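Local coordinates for aspartate aminotransferase (Thermotoga maritima, PDB 1O4S), which catalyses the pyridoxal-phosphate-dependent transfer of an amino group from L-aspartate to 2-oxoglutarate, yielding oxaloacetate and L-glutamate, as a homodimer, at residues N45-E50 against K349-P354; V128-P133 against G147-V152. All blocks are in the same frame, centred on the assembly; numbering follows the deposited sequence.

Overall arrangement
Interaction 1 ties Asn45-Glu50 to Lys349-Pro354 at the edge of the small mixed sheet, whereas interaction 2 pairs Val128-Pro133 with Gly147-Val152 at the edge of the seven-stranded sheet. Their centres lie 25 Å apart and their nearest atoms about 9 Å, with no touch, and both segments of interaction 2 fall in sequence between those of interaction 1. The two contacts lie at similar range from the cofactor: the side chains of Val353 and Val130 are each about 11 Å from a bound pyridoxal-5'-phosphate. Interaction 1 includes Gly49, which probably binds L-aspartate, and its Val353 is about 4 Å from Arg365, side chain to side chain; Val130 is about 9 Å from Trp135, measured likewise.

Interaction 1. Residues N45-E50 against K349-P354; sequences NLTAGE and KVALVP
Thr47 holds OG1 between its backbone N and carbonyl carbon (chi1 64°), which turns CG2 onto the Ala351 carbonyl and Val353 CG2, while Asn45, with CG anti to its backbone N (chi1 -167°), sets the flat face of its amide under the Ala351 methyl. Thr47 CG2 lies 3.3 Å from Ala351 O, and Thr47 CB is 3.5 Å from Val353 CG2. The methyl sits nearly over the amide carbon, Asn45 CG to Ala351 CB measuring 4.0 Å, with OD1 and ND2 at similar range. Asn45 OD1 accepts from the backbone two residues on, at 3.0 Å from Thr47 N and in the carbonyl plane; this bond makes an Asx turn and orients the amide.

Asn45 and Ala351 form a parallel bridge that joins strand 44-45 to the edge of the small sheet built from strands 350-354, 363-367 and 328-332, in the small domain of the aspartate aminotransferase fold. The bridge's bond across the segments, Leu46 N to Ala351 O at 2.9 Å, is in the carbonyl plane but bent at the hydrogen, 136°. Beyond it the chain of 45-50 leaves the strand. Leu46 goes to the apolar side, where its CD1 meets Val350 CG1 and its CB meets Leu352 CD2, each pair 3.9 Å apart; Leu366 and Ala378 add to the packing around Leu46.

Farther along, Ala48 O is hydrogen-bonded by Ser367 OG, and Gly49 probably binds L-aspartate, as does Arg365, whose side chain touches Val353. Glu50 OE1 accepts from Thr251 OG1 and from Tyr74 N of the second subunit.

Interaction 2. Residues V128-P133 against G147-V152; sequences VIVFSP and GTVNVV
Val152 N donates to Val130 O at 2.7 Å, one of five backbone bonds that zip strands 127-132 and 148-153 in parallel; with helix 138-144 between them they form a beta-alpha-beta unit at the edge of the large aminotransferase sheet. The axes cross at -31°, the twist of neighbouring parallel strands, and the bridges run unbroken from Val128-Val149 to Phe131-Val152.

Val152 is wedged tightly against Ile129 and Phe131. Its CG1, anti to the backbone N (chi1 172°), meets Phe131 CD2 and CE2, both at 3.9 Å, while Val152 CG2, beside the N, lies 3.7 Å from Ile129 CG2. Helix 164-170 adds Val167 against Phe131 and Leu170 against Val152.

Asn150, on the same face, is looser: it is partly exposed on the outermost strand of this chain, and its CB alone approaches Ile129 CG1, at 4.1 Å. On the other face Val130 CG2 is 3.8 Å from Val149 CG1, both side chains resting on Ile142 of helix 138-144, and Ser132 CB is 3.7 Å from Val151 CG1. At the far end Ser132 N reaches Val152 O at 3.0 Å from above the carbonyl plane, 43° out of it.

Interaction 1. Residues N45-E50 against K349-P354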
ATOM      1  N   ASN B  45      12.834 -26.311  -2.459  1.00 33.52           N
ATOM      2  CA  ASN B  45      12.314 -25.294  -1.565  1.00 33.84           C
ATOM      3  C   ASN B  45      10.818 -25.444  -1.484  1.00 32.82           C
ATOM      4  O   ASN B  45      10.109 -25.052  -2.389  1.00 32.25           O
ATOM      5  CB  ASN B  45      12.676 -23.879  -2.063  1.00 34.18           C
ATOM      6  CG  ASN B  45      12.427 -22.795  -0.989  1.00 36.73           C
ATOM      7  OD1 ASN B  45      11.374 -22.773  -0.355  1.00 35.93           O
ATOM      8  ND2 ASN B  45      13.425 -21.927  -0.763  1.00 37.18           N
ATOM      9  N   LEU B  46      10.358 -25.993  -0.375  1.00 31.87           N
ATOM     10  CA  LEU B  46       8.950 -26.203  -0.124  1.00 31.83           C
ATOM     11  C   LEU B  46       8.375 -25.217   0.892  1.00 31.55           C
ATOM     12  O   LEU B  46       7.501 -25.579   1.694  1.00 30.43           O
ATOM     13  CB  LEU B  46       8.765 -27.632   0.363  1.00 32.16           C
ATOM     14  CG  LEU B  46       9.398 -28.614  -0.612  1.00 32.49           C
ATOM     15  CD1 LEU B  46       9.210 -30.010  -0.089  1.00 32.86           C
ATOM     16  CD2 LEU B  46       8.824 -28.431  -2.033  1.00 32.95           C
ATOM     17  N   THR B  47       8.839 -23.973   0.836  1.00 31.81           N
ATOM     18  CA  THR B  47       8.336 -22.913   1.724  1.00 32.71           C
ATOM     19  C   THR B  47       7.404 -21.912   1.061  1.00 33.52           C
ATOM     20  O   THR B  47       6.881 -21.045   1.747  1.00 33.84           O
ATOM     21  CB  THR B  47       9.495 -22.095   2.350  1.00 33.45           C
ATOM     22  OG1 THR B  47      10.239 -21.394   1.335  1.00 31.32           O
ATOM     23  CG2 THR B  47      10.509 -23.010   3.071  1.00 32.87           C
ATOM     24  N   ALA B  48       7.198 -22.011  -0.257  1.00 33.69           N
ATOM     25  CA  ALA B  48       6.482 -20.970  -0.981  1.00 34.26           C
ATOM     26  C   ALA B  48       5.092 -20.698  -0.432  1.00 33.71           C
ATOM     27  O   ALA B  48       4.363 -21.617  -0.066  1.00 33.24           O
ATOM     28  CB  ALA B  48       6.417 -21.278  -2.492  1.00 34.84           C
ATOM     29  N   GLY B  49       4.760 -19.414  -0.361  1.00 33.59           N
ATOM     30  CA  GLY B  49       3.407 -18.964  -0.131  1.00 33.55           C
ATOM     31  C   GLY B  49       2.653 -18.530  -1.377  1.00 34.05           C
ATOM     32  O   GLY B  49       1.658 -17.789  -1.256  1.00 35.50           O
ATOM     33  N   GLU B  50       3.106 -18.957  -2.570  1.00 33.66           N
ATOM     34  CA  GLU B  50       2.455 -18.589  -3.837  1.00 33.23           C
ATOM     35  C   GLU B  50       2.451 -19.745  -4.821  1.00 32.27           C
ATOM     36  O   GLU B  50       3.414 -20.497  -4.863  1.00 31.05           O
ATOM     37  CB  GLU B  50       3.149 -17.375  -4.516  1.00 34.09           C
ATOM     38  CG  GLU B  50       4.553 -17.648  -5.043  1.00 34.18           C
ATOM     39  CD  GLU B  50       5.353 -16.397  -5.348  1.00 34.59           C
ATOM     40  OE1 GLU B  50       4.741 -15.366  -5.720  1.00 31.94           O
ATOM     41  OE2 GLU B  50       6.609 -16.471  -5.236  1.00 34.66           O
ATOM     42  N   LYS B 349      19.079 -30.486   1.930  1.00 32.47           N
ATOM     43  CA  LYS B 349      18.777 -29.367   1.036  1.00 32.45           C
ATOM     44  C   LYS B 349      17.292 -29.362   0.646  1.00 32.19           C
ATOM     45  O   LYS B 349      16.930 -29.128  -0.530  1.00 32.46           O
ATOM     46  CB  LYS B 349      19.700 -29.331  -0.191  1.00 32.37           C
ATOM     47  CG  LYS B 349      21.094 -29.949  -0.000  1.00 34.00           C
ATOM     48  CD  LYS B 349      22.054 -29.073   0.755  1.00 34.06           C
ATOM     49  CE  LYS B 349      23.455 -29.684   0.767  1.00 34.55           C
ATOM     50  NZ  LYS B 349      23.704 -30.666   1.872  1.00 34.99           N
ATOM     51  N   VAL B 350      16.450 -29.614   1.654  1.00 31.28           N
ATOM     52  CA  VAL B 350      15.014 -29.359   1.584  1.00 30.93           C
ATOM     53  C   VAL B 350      14.644 -28.275   2.577  1.00 30.63           C
ATOM     54  O   VAL B 350      14.984 -28.353   3.768  1.00 29.87           O
ATOM     55  CB  VAL B 350      14.165 -30.621   1.881  1.00 31.11           C
ATOM     56  CG1 VAL B 350      12.667 -30.299   1.742  1.00 31.02           C
ATOM     57  CG2 VAL B 350      14.581 -31.766   0.976  1.00 30.66           C
ATOM     58  N   ALA B 351      13.931 -27.274   2.073  1.00 30.38           N
ATOM     59  CA  ALA B 351      13.466 -26.144   2.859  1.00 30.08           C
ATOM     60  C   ALA B 351      11.980 -26.232   3.265  1.00 30.12           C
ATOM     61  O   ALA B 351      11.081 -26.247   2.426  1.00 29.43           O
ATOM     62  CB  ALA B 351      13.747 -24.855   2.127  1.00 29.51           C
ATOM     63  N   LEU B 352      11.756 -26.279   4.585  1.00 30.64           N
ATOM     64  CA  LEU B 352      10.430 -26.168   5.193  1.00 30.65           C
ATOM     65  C   LEU B 352      10.380 -24.976   6.163  1.00 31.11           C
ATOM     66  O   LEU B 352      11.396 -24.367   6.493  1.00 31.31           O
ATOM     67  CB  LEU B 352      10.047 -27.460   5.910  1.00 30.41           C
ATOM     68  CG  LEU B 352      10.185 -28.780   5.132  1.00 30.06           C
ATOM     69  CD1 LEU B 352      10.071 -30.003   6.025  1.00 29.06           C
ATOM     70  CD2 LEU B 352       9.172 -28.863   4.048  1.00 30.67           C
ATOM     71  N   VAL B 353       9.176 -24.637   6.590  1.00 31.17           N
ATOM     72  CA  VAL B 353       8.977 -23.510   7.473  1.00 31.39           C
ATOM     73  C   VAL B 353       8.678 -24.027   8.893  1.00 31.41           C
ATOM     74  O   VAL B 353       7.754 -24.780   9.076  1.00 30.70           O
ATOM     75  CB  VAL B 353       7.812 -22.648   7.008  1.00 31.93           C
ATOM     76  CG1 VAL B 353       7.715 -21.405   7.874  1.00 32.50           C
ATOM     77  CG2 VAL B 353       7.976 -22.269   5.517  1.00 31.91           C
ATOM     78  N   PRO B 354       9.452 -23.605   9.891  1.00 31.49           N
ATOM     79  CA  PRO B 354       9.163 -23.986  11.284  1.00 31.48           C
ATOM     80  C   PRO B 354       7.742 -23.584  11.714  1.00 30.72           C
ATOM     81  O   PRO B 354       7.356 -22.442  11.503  1.00 29.75           O
ATOM     82  CB  PRO B 354      10.216 -23.221  12.073  1.00 31.87           C
ATOM     83  CG  PRO B 354      11.312 -23.005  11.078  1.00 32.86           C
ATOM     84  CD  PRO B 354      10.642 -22.743   9.780  1.00 31.25           C
TER

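Interaction 2. Residues V128-P133 against G147-V152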
ATOM      1  N   VAL B 128      -8.549  -8.287  19.066  1.00 30.87           N
ATOM      2  CA  VAL B 128      -8.932  -9.208  18.011  1.00 30.48           C
ATOM      3  C   VAL B 128      -8.552 -10.603  18.470  1.00 29.70           C
ATOM      4  O   VAL B 128      -7.402 -10.831  18.851  1.00 28.15           O
ATOM      5  CB  VAL B 128      -8.223  -8.912  16.656  1.00 29.84           C
ATOM      6  CG1 VAL B 128      -8.705  -9.861  15.579  1.00 30.33           C
ATOM      7  CG2 VAL B 128      -8.453  -7.460  16.211  1.00 30.46           C
ATOM      8  N   ILE B 129      -9.518 -11.525  18.416  1.00 29.36           N
ATOM      9  CA  ILE B 129      -9.234 -12.940  18.627  1.00 29.50           C
ATOM     10  C   ILE B 129      -8.714 -13.554  17.332  1.00 29.78           C
ATOM     11  O   ILE B 129      -9.333 -13.393  16.274  1.00 30.01           O
ATOM     12  CB  ILE B 129     -10.501 -13.658  19.133  1.00 29.45           C
ATOM     13  CG1 ILE B 129     -10.758 -13.242  20.585  1.00 30.35           C
ATOM     14  CG2 ILE B 129     -10.364 -15.195  19.021  1.00 28.59           C
ATOM     15  CD1 ILE B 129     -12.143 -13.486  21.045  1.00 32.41           C
ATOM     16  N   VAL B 130      -7.567 -14.235  17.396  1.00 29.88           N
ATOM     17  CA  VAL B 130      -7.057 -15.007  16.260  1.00 30.14           C
ATOM     18  C   VAL B 130      -6.854 -16.459  16.696  1.00 29.98           C
ATOM     19  O   VAL B 130      -6.816 -16.754  17.883  1.00 30.21           O
ATOM     20  CB  VAL B 130      -5.752 -14.418  15.675  1.00 30.33           C
ATOM     21  CG1 VAL B 130      -5.899 -12.911  15.465  1.00 30.42           C
ATOM     22  CG2 VAL B 130      -4.582 -14.704  16.566  1.00 31.43           C
ATOM     23  N   PHE B 131      -6.751 -17.351  15.723  1.00 29.54           N
ATOM     24  CA  PHE B 131      -6.652 -18.770  15.955  1.00 29.71           C
ATOM     25  C   PHE B 131      -5.320 -19.264  15.438  1.00 30.07           C
ATOM     26  O   PHE B 131      -5.001 -19.073  14.268  1.00 30.24           O
ATOM     27  CB  PHE B 131      -7.819 -19.499  15.262  1.00 29.97           C
ATOM     28  CG  PHE B 131      -9.173 -19.085  15.769  1.00 29.25           C
ATOM     29  CD1 PHE B 131      -9.969 -18.215  15.039  1.00 28.84           C
ATOM     30  CD2 PHE B 131      -9.621 -19.517  17.025  1.00 31.47           C
ATOM     31  CE1 PHE B 131     -11.220 -17.800  15.511  1.00 30.60           C
ATOM     32  CE2 PHE B 131     -10.875 -19.102  17.517  1.00 31.19           C
ATOM     33  CZ  PHE B 131     -11.677 -18.238  16.749  1.00 31.58           C
ATOM     34  N   SER B 132      -4.526 -19.880  16.304  1.00 30.18           N
ATOM     35  CA  SER B 132      -3.257 -20.452  15.900  1.00 30.71           C
ATOM     36  C   SER B 132      -3.519 -21.953  15.657  1.00 31.16           C
ATOM     37  O   SER B 132      -4.465 -22.474  16.221  1.00 32.19           O
ATOM     38  CB  SER B 132      -2.196 -20.229  16.972  1.00 30.88           C
ATOM     39  OG  SER B 132      -2.493 -20.983  18.136  1.00 32.03           O
ATOM     40  N   PRO B 133      -2.725 -22.636  14.824  1.00 31.06           N
ATOM     41  CA  PRO B 133      -1.638 -22.021  14.013  1.00 31.46           C
ATOM     42  C   PRO B 133      -2.083 -20.830  13.163  1.00 31.22           C
ATOM     43  O   PRO B 133      -3.135 -20.885  12.543  1.00 30.93           O
ATOM     44  CB  PRO B 133      -1.147 -23.180  13.121  1.00 30.85           C
ATOM     45  CG  PRO B 133      -1.493 -24.426  13.906  1.00 30.94           C
ATOM     46  CD  PRO B 133      -2.778 -24.096  14.654  1.00 30.88           C
ATOM     47  N   GLY B 147      -4.243  -2.282  17.993  1.00 32.95           N
ATOM     48  CA  GLY B 147      -5.044  -3.281  18.679  1.00 33.62           C
ATOM     49  C   GLY B 147      -4.195  -4.228  19.484  1.00 34.06           C
ATOM     50  O   GLY B 147      -2.959  -4.174  19.433  1.00 34.61           O
ATOM     51  N   THR B 148      -4.859  -5.075  20.262  1.00 34.71           N
ATOM     52  CA  THR B 148      -4.197  -6.174  20.962  1.00 34.78           C
ATOM     53  C   THR B 148      -4.782  -7.480  20.462  1.00 34.13           C
ATOM     54  O   THR B 148      -5.796  -7.508  19.787  1.00 33.95           O
ATOM     55  CB  THR B 148      -4.351  -6.064  22.472  1.00 35.06           C
ATOM     56  OG1 THR B 148      -5.741  -6.100  22.814  1.00 37.64           O
ATOM     57  CG2 THR B 148      -3.833  -4.699  22.994  1.00 35.89           C
ATOM     58  N   VAL B 149      -4.097  -8.561  20.767  1.00 33.30           N
ATOM     59  CA  VAL B 149      -4.440  -9.844  20.209  1.00 33.18           C
ATOM     60  C   VAL B 149      -4.658 -10.864  21.321  1.00 32.25           C
ATOM     61  O   VAL B 149      -3.893 -10.907  22.281  1.00 31.14           O
ATOM     62  CB  VAL B 149      -3.338 -10.367  19.260  1.00 32.98           C
ATOM     63  CG1 VAL B 149      -3.778 -11.682  18.647  1.00 34.73           C
ATOM     64  CG2 VAL B 149      -3.040  -9.345  18.126  1.00 35.46           C
ATOM     65  N   ASN B 150      -5.695 -11.683  21.149  1.00 31.89           N
ATOM     66  CA  ASN B 150      -5.923 -12.855  21.973  1.00 32.64           C
ATOM     67  C   ASN B 150      -5.819 -14.055  21.032  1.00 31.72           C
ATOM     68  O   ASN B 150      -6.669 -14.247  20.176  1.00 31.22           O
ATOM     69  CB  ASN B 150      -7.304 -12.776  22.652  1.00 32.81           C
ATOM     70  CG  ASN B 150      -7.424 -13.671  23.878  1.00 36.11           C
ATOM     71  OD1 ASN B 150      -6.698 -14.660  24.035  1.00 40.40           O
ATOM     72  ND2 ASN B 150      -8.374 -13.329  24.762  1.00 39.64           N
ATOM     73  N   VAL B 151      -4.748 -14.825  21.183  1.00 31.09           N
ATOM     74  CA  VAL B 151      -4.483 -15.989  20.344  1.00 31.07           C
ATOM     75  C   VAL B 151      -5.132 -17.199  20.980  1.00 30.70           C
ATOM     76  O   VAL B 151      -4.851 -17.531  22.135  1.00 30.20           O
ATOM     77  CB  VAL B 151      -2.976 -16.261  20.208  1.00 30.92           C
ATOM     78  CG1 VAL B 151      -2.728 -17.447  19.286  1.00 31.36           C
ATOM     79  CG2 VAL B 151      -2.234 -15.013  19.737  1.00 31.93           C
ATOM     80  N   VAL B 152      -6.021 -17.835  20.233  1.00 30.65           N
ATOM     81  CA  VAL B 152      -6.738 -18.999  20.704  1.00 30.45           C
ATOM     82  C   VAL B 152      -6.114 -20.153  19.954  1.00 30.76           C
ATOM     83  O   VAL B 152      -6.283 -20.268  18.736  1.00 29.76           O
ATOM     84  CB  VAL B 152      -8.261 -18.901  20.426  1.00 30.28           C
ATOM     85  CG1 VAL B 152      -8.960 -20.209  20.759  1.00 29.78           C
ATOM     86  CG2 VAL B 152      -8.860 -17.746  21.215  1.00 30.63           C
TER